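Uncharacterized protein YhfS (PDB 4J8L) is of unknown physiological function but carries covalently attached pyridoxal 5'-phosphate, consistent with an enzyme of the aminotransferase-like fold. Local coordinates at residues A[96-101]-A[143-148]; A[278-283]-A[337-342]; A[304-309]-A[318-323]. One frame throughout, in Å; residues are numbered along the deposited sequence. Where two conformers were deposited one is given.

Contact 1 (A[96-101]-A[143-148]); sequences HDAPVY and TRQQPQ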
# COMPACT_ATOMS: atom_id res chain seq x y z
N HIS A 96 -7.03 7.42 -13.09
CA HIS A 96 -7.79 6.30 -13.62
C HIS A 96 -9.29 6.51 -13.42
O HIS A 96 -9.71 7.20 -12.49
CB HIS A 96 -7.31 5.02 -12.91
CG HIS A 96 -8.08 3.79 -13.26
ND1 HIS A 96 -8.44 3.46 -14.55
CD2 HIS A 96 -8.54 2.78 -12.48
CE1 HIS A 96 -9.10 2.31 -14.55
NE2 HIS A 96 -9.17 1.88 -13.30
N ASP A 97 -10.09 5.91 -14.30
CA ASP A 97 -11.55 5.99 -14.22
C ASP A 97 -12.09 5.02 -13.17
O ASP A 97 -12.63 3.97 -13.49
CB ASP A 97 -12.18 5.70 -15.59
CG ASP A 97 -13.68 5.97 -15.63
OD1 ASP A 97 -14.23 6.52 -14.65
OD2 ASP A 97 -14.31 5.63 -16.65
N ALA A 98 -11.93 5.41 -11.91
CA ALA A 98 -12.32 4.61 -10.75
C ALA A 98 -12.22 5.52 -9.54
O ALA A 98 -11.58 6.57 -9.61
CB ALA A 98 -11.38 3.41 -10.61
N PRO A 99 -12.84 5.13 -8.41
CA PRO A 99 -12.79 6.01 -7.23
C PRO A 99 -11.36 6.37 -6.80
O PRO A 99 -10.51 5.51 -6.59
CB PRO A 99 -13.46 5.16 -6.15
CG PRO A 99 -14.41 4.29 -6.91
CD PRO A 99 -13.69 3.95 -8.18
N VAL A 100 -11.11 7.67 -6.68
CA VAL A 100 -9.83 8.14 -6.16
C VAL A 100 -9.79 7.89 -4.65
O VAL A 100 -10.80 8.06 -3.96
CB VAL A 100 -9.64 9.65 -6.46
CG1 VAL A 100 -8.29 10.14 -5.94
CG2 VAL A 100 -9.79 9.91 -7.97
N TYR A 101 -8.63 7.47 -4.15
CA TYR A 101 -8.46 7.21 -2.72
C TYR A 101 -8.90 8.45 -1.94
O TYR A 101 -8.56 9.56 -2.33
CB TYR A 101 -7.01 6.84 -2.37
CG TYR A 101 -6.94 6.40 -0.93
CD1 TYR A 101 -7.26 5.11 -0.57
CD2 TYR A 101 -6.61 7.31 0.07
CE1 TYR A 101 -7.23 4.71 0.76
CE2 TYR A 101 -6.59 6.93 1.40
CZ TYR A 101 -6.90 5.63 1.74
OH TYR A 101 -6.89 5.24 3.06
N THR A 143 -2.50 -0.85 -5.93
CA THR A 143 -3.57 -1.79 -5.59
C THR A 143 -4.82 -1.50 -6.42
O THR A 143 -4.96 -0.43 -7.00
CB THR A 143 -3.95 -1.75 -4.10
OG1 THR A 143 -4.27 -0.40 -3.72
CG2 THR A 143 -2.79 -2.27 -3.26
N ARG A 144 -5.72 -2.47 -6.45
CA ARG A 144 -6.95 -2.38 -7.24
C ARG A 144 -8.02 -1.50 -6.60
O ARG A 144 -8.40 -1.68 -5.44
CB ARG A 144 -7.52 -3.78 -7.48
CG ARG A 144 -6.55 -4.75 -8.15
CD ARG A 144 -5.99 -4.18 -9.45
NE ARG A 144 -5.25 -5.18 -10.22
CZ ARG A 144 -4.52 -4.91 -11.30
NH1 ARG A 144 -4.41 -3.66 -11.73
NH2 ARG A 144 -3.90 -5.88 -11.95
N GLN A 145 -8.55 -0.57 -7.39
CA GLN A 145 -9.58 0.35 -6.92
C GLN A 145 -10.99 -0.19 -7.12
O GLN A 145 -11.94 0.27 -6.49
CB GLN A 145 -9.46 1.68 -7.66
CG GLN A 145 -8.15 2.41 -7.36
CD GLN A 145 -7.82 3.42 -8.43
OE1 GLN A 145 -7.08 3.11 -9.36
NE2 GLN A 145 -8.37 4.62 -8.31
N GLN A 146 -11.11 -1.17 -8.01
CA GLN A 146 -12.39 -1.80 -8.28
C GLN A 146 -12.09 -3.18 -8.86
O GLN A 146 -11.01 -3.38 -9.42
CB GLN A 146 -13.19 -0.94 -9.26
CG GLN A 146 -12.50 -0.70 -10.57
CD GLN A 146 -13.18 0.38 -11.38
OE1 GLN A 146 -14.20 0.93 -10.98
NE2 GLN A 146 -12.60 0.70 -12.54
N PRO A 147 -13.02 -4.13 -8.70
CA PRO A 147 -12.77 -5.54 -9.04
C PRO A 147 -12.31 -5.76 -10.48
O PRO A 147 -11.50 -6.64 -10.73
CB PRO A 147 -14.14 -6.19 -8.84
CG PRO A 147 -14.83 -5.34 -7.86
CD PRO A 147 -14.36 -3.94 -8.12
N GLN A 148 -12.82 -4.95 -11.40
CA GLN A 148 -12.53 -5.12 -12.82
C GLN A 148 -11.16 -4.60 -13.25
O GLN A 148 -10.76 -4.82 -14.40
CB GLN A 148 -13.60 -4.46 -13.67
CG GLN A 148 -13.71 -2.96 -13.47
CD GLN A 148 -14.80 -2.58 -12.49
OE1 GLN A 148 -14.91 -3.15 -11.40
NE2 GLN A 148 -15.63 -1.61 -12.88
O HOH W 1 -8.95 7.04 -9.87
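Gln145 and the turn from His96 to Pro99 illustrate how a single side-chain amide can tie two loops together. The tight part lies at its tip. NE2 of Gln145 donates to Pro99 O over 2.9 Å, with an N-H...O angle of 158°; the acceptor sits nearly in the amide plane, while the donor stands well above the plane of the Pro99 carbonyl. The same nitrogen donates to a water, and this water gives its own protons to His96 O and Ala98 O, so a solvent molecule is locked into the turn. The other branch, OE1 of Gln145, lies at the edge of the His96 imidazole, 3.5 Å from CD2, with ring and amide planes inclined by 62°. That ring is fixed elsewhere, through ND1 to Phe120 N and NE2 to Asp149 OD1. Between the two glutamines, CB of Ala98 packs 3.9 Å from Gln145 CB and 3.5 Å from Gln146 NE2.

Toward solvent the fit slackens. Gln146 NE2 makes only a weak bond to Asp97 O, at 3.4 Å, and also bonds Asp149 OD1; Asp97, the centre of an inverse gamma turn, is exposed, and its CB points away from the partner loop.

Both loops follow neighbouring parallel strands, 92-96 and 137-141, at their C-terminal ends, the edge of the sheet that carries the cofactor in this family. They lead on to helices 102-111, with Tyr101 at the N-cap, and 153-162, while helix 324-329 meets Pro99 through Thr325 and Pro147 through Phe326.

Contact 2 (A[278-283]-A[337-342]); sequences SKVLIV and AIRINP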
# COMPACT_ATOMS: atom_id res chain seq x y z
N SER A 278 -6.11 -3.90 -0.25
CA SER A 278 -5.02 -4.85 -0.01
C SER A 278 -5.54 -6.23 -0.38
O SER A 278 -6.75 -6.44 -0.43
CB SER A 278 -4.57 -4.82 1.45
OG SER A 278 -3.37 -5.57 1.62
N LYS A 279 -4.64 -7.17 -0.63
CA LYS A 279 -5.04 -8.50 -1.04
C LYS A 279 -5.60 -9.26 0.16
O LYS A 279 -4.89 -9.50 1.15
CB LYS A 279 -3.86 -9.23 -1.70
CG LYS A 279 -4.21 -10.49 -2.47
CD LYS A 279 -3.00 -10.94 -3.29
CE LYS A 279 -3.25 -12.29 -3.95
NZ LYS A 279 -2.05 -12.75 -4.73
N VAL A 280 -6.88 -9.60 0.09
CA VAL A 280 -7.64 -10.20 1.18
C VAL A 280 -8.65 -11.18 0.62
O VAL A 280 -8.80 -11.32 -0.60
CB VAL A 280 -8.43 -9.13 1.97
CG1 VAL A 280 -7.49 -8.14 2.65
CG2 VAL A 280 -9.41 -8.40 1.05
N LEU A 281 -9.36 -11.88 1.50
CA LEU A 281 -10.47 -12.73 1.08
C LEU A 281 -11.81 -12.02 1.16
O LEU A 281 -12.07 -11.27 2.10
CB LEU A 281 -10.55 -14.00 1.94
CG LEU A 281 -9.85 -15.21 1.33
CD1 LEU A 281 -8.38 -15.17 1.68
CD2 LEU A 281 -10.50 -16.51 1.74
N ILE A 282 -12.65 -12.24 0.16
CA ILE A 282 -14.04 -11.80 0.24
C ILE A 282 -14.91 -13.03 0.35
O ILE A 282 -14.92 -13.89 -0.53
CB ILE A 282 -14.45 -10.98 -0.97
CG1 ILE A 282 -13.67 -9.67 -0.99
CG2 ILE A 282 -15.95 -10.71 -0.95
CD1 ILE A 282 -13.55 -9.07 -2.34
N VAL A 283 -15.64 -13.12 1.45
CA VAL A 283 -16.44 -14.30 1.75
C VAL A 283 -17.92 -13.95 1.77
O VAL A 283 -18.33 -13.07 2.52
CB VAL A 283 -16.05 -14.90 3.09
CG1 VAL A 283 -16.87 -16.13 3.39
CG2 VAL A 283 -14.55 -15.25 3.10
N ALA A 337 -21.81 -10.46 2.65
CA ALA A 337 -20.38 -10.73 2.47
C ALA A 337 -19.49 -9.89 3.37
O ALA A 337 -19.87 -8.80 3.80
CB ALA A 337 -20.00 -10.52 1.01
N ILE A 338 -18.29 -10.41 3.64
CA ILE A 338 -17.34 -9.75 4.52
C ILE A 338 -15.94 -9.81 3.91
O ILE A 338 -15.69 -10.60 3.00
CB ILE A 338 -17.31 -10.42 5.90
CG1 ILE A 338 -16.83 -11.87 5.79
CG2 ILE A 338 -18.70 -10.35 6.55
CD1 ILE A 338 -16.50 -12.52 7.14
N ARG A 339 -15.04 -8.96 4.41
CA ARG A 339 -13.62 -9.06 4.08
C ARG A 339 -12.87 -9.73 5.23
O ARG A 339 -13.14 -9.47 6.39
CB ARG A 339 -13.01 -7.68 3.84
CG ARG A 339 -13.32 -7.08 2.47
CD ARG A 339 -12.65 -5.72 2.29
NE ARG A 339 -13.23 -4.70 3.15
CZ ARG A 339 -12.85 -3.42 3.17
NH1 ARG A 339 -11.88 -3.00 2.37
NH2 ARG A 339 -13.45 -2.57 4.00
N ILE A 340 -11.91 -10.59 4.88
CA ILE A 340 -11.02 -11.17 5.88
C ILE A 340 -9.57 -10.96 5.49
O ILE A 340 -9.15 -11.38 4.41
CB ILE A 340 -11.25 -12.68 6.05
CG1 ILE A 340 -12.68 -12.96 6.52
CG2 ILE A 340 -10.28 -13.26 7.11
CD1 ILE A 340 -12.97 -14.44 6.66
N ASN A 341 -8.82 -10.30 6.37
CA ASN A 341 -7.37 -10.17 6.20
C ASN A 341 -6.75 -11.02 7.30
O ASN A 341 -6.81 -10.65 8.48
CB ASN A 341 -6.94 -8.72 6.33
CG ASN A 341 -5.47 -8.50 5.99
OD1 ASN A 341 -4.64 -9.38 6.19
ND2 ASN A 341 -5.15 -7.32 5.48
N PRO A 342 -6.16 -12.16 6.93
CA PRO A 342 -5.64 -13.08 7.95
C PRO A 342 -4.55 -12.48 8.85
O PRO A 342 -4.31 -13.03 9.92
CB PRO A 342 -5.04 -14.22 7.12
CG PRO A 342 -5.82 -14.19 5.83
CD PRO A 342 -6.03 -12.72 5.57
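Val283, Ile338, Ile340 and Leu281 form the apolar centre of this antiparallel strand pair, all on one face of the sheet. CG2 of Val283 meets the tip of Ile340, CD1, at 4.0 Å, and CB of Val283 lies 4.1 Å from CG1 of Ile338. Ile338 takes a less common rotamer, its CG1 held between the backbone N and the carbonyl carbon (chi1 63°), which keeps that atom beside Val283. Leu281 and Ile340 touch more loosely through their CB atoms. Leu256 and Leu260 of helix 229-261 pack against Leu281, and Phe319 against Ile338 and Ile340.

Strands 279-285 and 337-341 are the two inner strands of a four-stranded antiparallel sheet, flanked by 268-275 and 318-320. Two hydrogen-bonded pairs join them, Leu281 with Ile340 and Val283 with Ile338, each bonded in both directions; Leu281 N, for example, reaches Ile340 O at 3.0 Å. Between them, at the non-hydrogen-bonded pair of Ile282 and Arg339, CA-H...O contacts take over: Arg339 CA approaches Leu281 O at 3.3 Å, and Ile282 CA approaches Ile338 O.

Farther out, CB of Val280 rests 3.4 Å from Ile340 O, and CG1 of Val280 touches Asn341 ND2 at 3.8 Å, the two side chains crossing at about a right angle. Here the polar edge begins. Asn341 ND2 binds Glu310 OE2, and its OD1 accepts from Asn343 N. On the other face the Arg339 chain bends at chi3 (-69°), turning NE out of the extended path; NE bonds Arg321 O and NH1 bonds Ala276 O.

The chemistry thus divides by face and end: hydrocarbon packs against a helix on one side, Glu310 holds the Asn341 amide, and the carbonyls of Arg321 and Ala276 would be expected to favour a charged guanidinium.

Contact 3 (A[304-309]-A[318-323]); sequences PYPVGA and LFYRLS. With ACY (acetic acid), chain C.
Tyr320 and Pro306 make a CH-pi contact where the loop 304-309 folds back on an outermost strand, 318-320, of the four-stranded antiparallel sheet. From CB of the tyrosine, CG lies anti to the backbone N (chi1 -160°), which sets it beside the carbonyl carbon. CD1 then meets Pro304 O at 3.3 Å, the oxygen lying at the ring edge near its plane. The next atom, CE1, is close to that oxygen too, and lies 3.6 Å from Pro306 CD and 3.7 Å from Tyr305 CA. CZ comes within 3.3 Å of Pro306 CD, which stands over one face, 3.7 Å from the ring centroid and 24° off the normal. At the tip, OH is 3.6 Å from that same CD. The opposite face is covered by CG of Arg321, above the centre, so the ring is sandwiched between aliphatic groups.

Beside it, CD1 of Leu318 reaches Tyr305 C at 3.6 Å. Pro304 O and Phe319 O also share a water. Beyond the strand, Ser323 caps helix 324-329, its OG bonding Phe326 N. An acetic acid molecule, probably from the crystallisation liquor, binds there too: Ser323 N donates to its OXT over 2.6 Å, with an N-H...O angle of 177°.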
# COMPACT_ATOMS: atom_id res chain seq x y z
N PRO A 304 -12.05 -6.21 14.85
CA PRO A 304 -13.32 -5.71 14.29
C PRO A 304 -13.18 -4.46 13.42
O PRO A 304 -14.13 -4.09 12.74
CB PRO A 304 -14.14 -5.38 15.55
CG PRO A 304 -13.10 -4.97 16.54
CD PRO A 304 -11.90 -5.85 16.28
N TYR A 305 -12.02 -3.82 13.44
CA TYR A 305 -11.75 -2.67 12.58
C TYR A 305 -10.25 -2.58 12.43
O TYR A 305 -9.51 -3.13 13.25
CB TYR A 305 -12.32 -1.37 13.16
CG TYR A 305 -12.12 -1.22 14.65
CD1 TYR A 305 -10.90 -0.79 15.17
CD2 TYR A 305 -13.14 -1.52 15.53
CE1 TYR A 305 -10.72 -0.66 16.54
CE2 TYR A 305 -12.96 -1.40 16.90
CZ TYR A 305 -11.75 -0.98 17.40
OH TYR A 305 -11.59 -0.86 18.77
N PRO A 306 -9.78 -1.89 11.38
CA PRO A 306 -8.33 -1.81 11.16
C PRO A 306 -7.67 -0.67 11.92
O PRO A 306 -8.33 0.22 12.47
CB PRO A 306 -8.24 -1.55 9.66
CG PRO A 306 -9.48 -0.74 9.36
CD PRO A 306 -10.55 -1.36 10.24
N VAL A 307 -6.34 -0.71 11.93
CA VAL A 307 -5.54 0.37 12.49
C VAL A 307 -4.71 0.99 11.37
O VAL A 307 -4.88 2.16 11.04
CB VAL A 307 -4.61 -0.16 13.62
CG1 VAL A 307 -3.85 1.00 14.27
CG2 VAL A 307 -5.45 -0.93 14.66
N GLY A 308 -3.81 0.20 10.80
CA GLY A 308 -2.93 0.66 9.73
C GLY A 308 -3.60 0.81 8.37
O GLY A 308 -3.59 1.91 7.81
N ALA A 309 -4.13 -0.26 7.79
CA ALA A 309 -4.08 -1.62 8.33
C ALA A 309 -2.71 -2.25 8.14
O ALA A 309 -1.77 -1.58 7.71
CB ALA A 309 -5.14 -2.47 7.66
N LEU A 318 -8.31 -9.88 10.70
CA LEU A 318 -9.36 -8.87 10.64
C LEU A 318 -10.56 -9.45 9.89
O LEU A 318 -10.41 -9.92 8.77
CB LEU A 318 -8.84 -7.64 9.89
CG LEU A 318 -9.82 -6.53 9.49
CD1 LEU A 318 -10.28 -5.74 10.71
CD2 LEU A 318 -9.13 -5.62 8.48
N PHE A 319 -11.73 -9.43 10.54
CA PHE A 319 -13.02 -9.76 9.90
C PHE A 319 -13.77 -8.44 9.87
O PHE A 319 -14.08 -7.89 10.94
CB PHE A 319 -13.82 -10.75 10.75
CG PHE A 319 -13.39 -12.20 10.65
CD1 PHE A 319 -12.05 -12.58 10.76
CD2 PHE A 319 -14.35 -13.20 10.53
CE1 PHE A 319 -11.69 -13.92 10.70
CE2 PHE A 319 -14.01 -14.54 10.47
CZ PHE A 319 -12.67 -14.91 10.56
N TYR A 320 -14.06 -7.91 8.67
CA TYR A 320 -14.47 -6.52 8.52
C TYR A 320 -15.58 -6.39 7.47
O TYR A 320 -15.75 -7.26 6.63
CB TYR A 320 -13.26 -5.68 8.08
CG TYR A 320 -13.37 -4.19 8.32
CD1 TYR A 320 -13.93 -3.69 9.50
CD2 TYR A 320 -12.89 -3.28 7.39
CE1 TYR A 320 -14.02 -2.32 9.73
CE2 TYR A 320 -12.98 -1.91 7.60
CZ TYR A 320 -13.54 -1.43 8.78
OH TYR A 320 -13.63 -0.08 9.01
N ARG A 321 -16.30 -5.28 7.53
CA ARG A 321 -17.27 -4.95 6.50
C ARG A 321 -16.60 -4.73 5.13
O ARG A 321 -15.38 -4.60 5.03
CB ARG A 321 -18.06 -3.70 6.90
CG ARG A 321 -17.19 -2.47 7.15
CD ARG A 321 -18.00 -1.32 7.76
NE ARG A 321 -17.32 -0.04 7.61
CZ ARG A 321 -16.68 0.60 8.58
NH1 ARG A 321 -16.61 0.08 9.80
NH2 ARG A 321 -16.10 1.77 8.33
N LEU A 322 -17.42 -4.69 4.09
CA LEU A 322 -16.93 -4.38 2.74
C LEU A 322 -16.57 -2.90 2.61
O LEU A 322 -17.00 -2.08 3.41
CB LEU A 322 -18.00 -4.76 1.71
CG LEU A 322 -18.50 -6.20 1.79
CD1 LEU A 322 -19.64 -6.45 0.82
CD2 LEU A 322 -17.35 -7.18 1.54
N SER A 323 -15.79 -2.57 1.59
CA SER A 323 -15.34 -1.20 1.40
C SER A 323 -16.49 -0.28 1.00
O SER A 323 -17.49 -0.73 0.42
CB SER A 323 -14.24 -1.12 0.35
OG SER A 323 -14.76 -1.33 -0.95
C ACY C . -14.62 -4.60 -1.23
O ACY C . -14.10 -3.69 -1.91
OXT ACY C . -15.00 -4.46 -0.05
CH3 ACY C . -14.83 -5.93 -1.88
O HOH W 2 -16.05 -5.91 12.07

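Contacts 2 and 3 reach adjacent strands of one sheet, with centres about 9 Å apart. Asn341 O of strand 337-341 lies 2.8 Å from Leu318 N, a probable hydrogen bond, and Arg339 NE on that strand bonds Arg321 O of contact 3. Both segments of contact 3 fall between those of contact 2 in the chain; contact 1 comes earlier, at the C-terminal ends of two strands of the other sheet. Its centre is about 17 Å from that of contact 2 and about 19 Å from that of contact 3. Helix 324-329 directly follows contact 3 and touches Pro99 of contact 1. The cofactor is attached to Lys196, which lies in none of the three contacts.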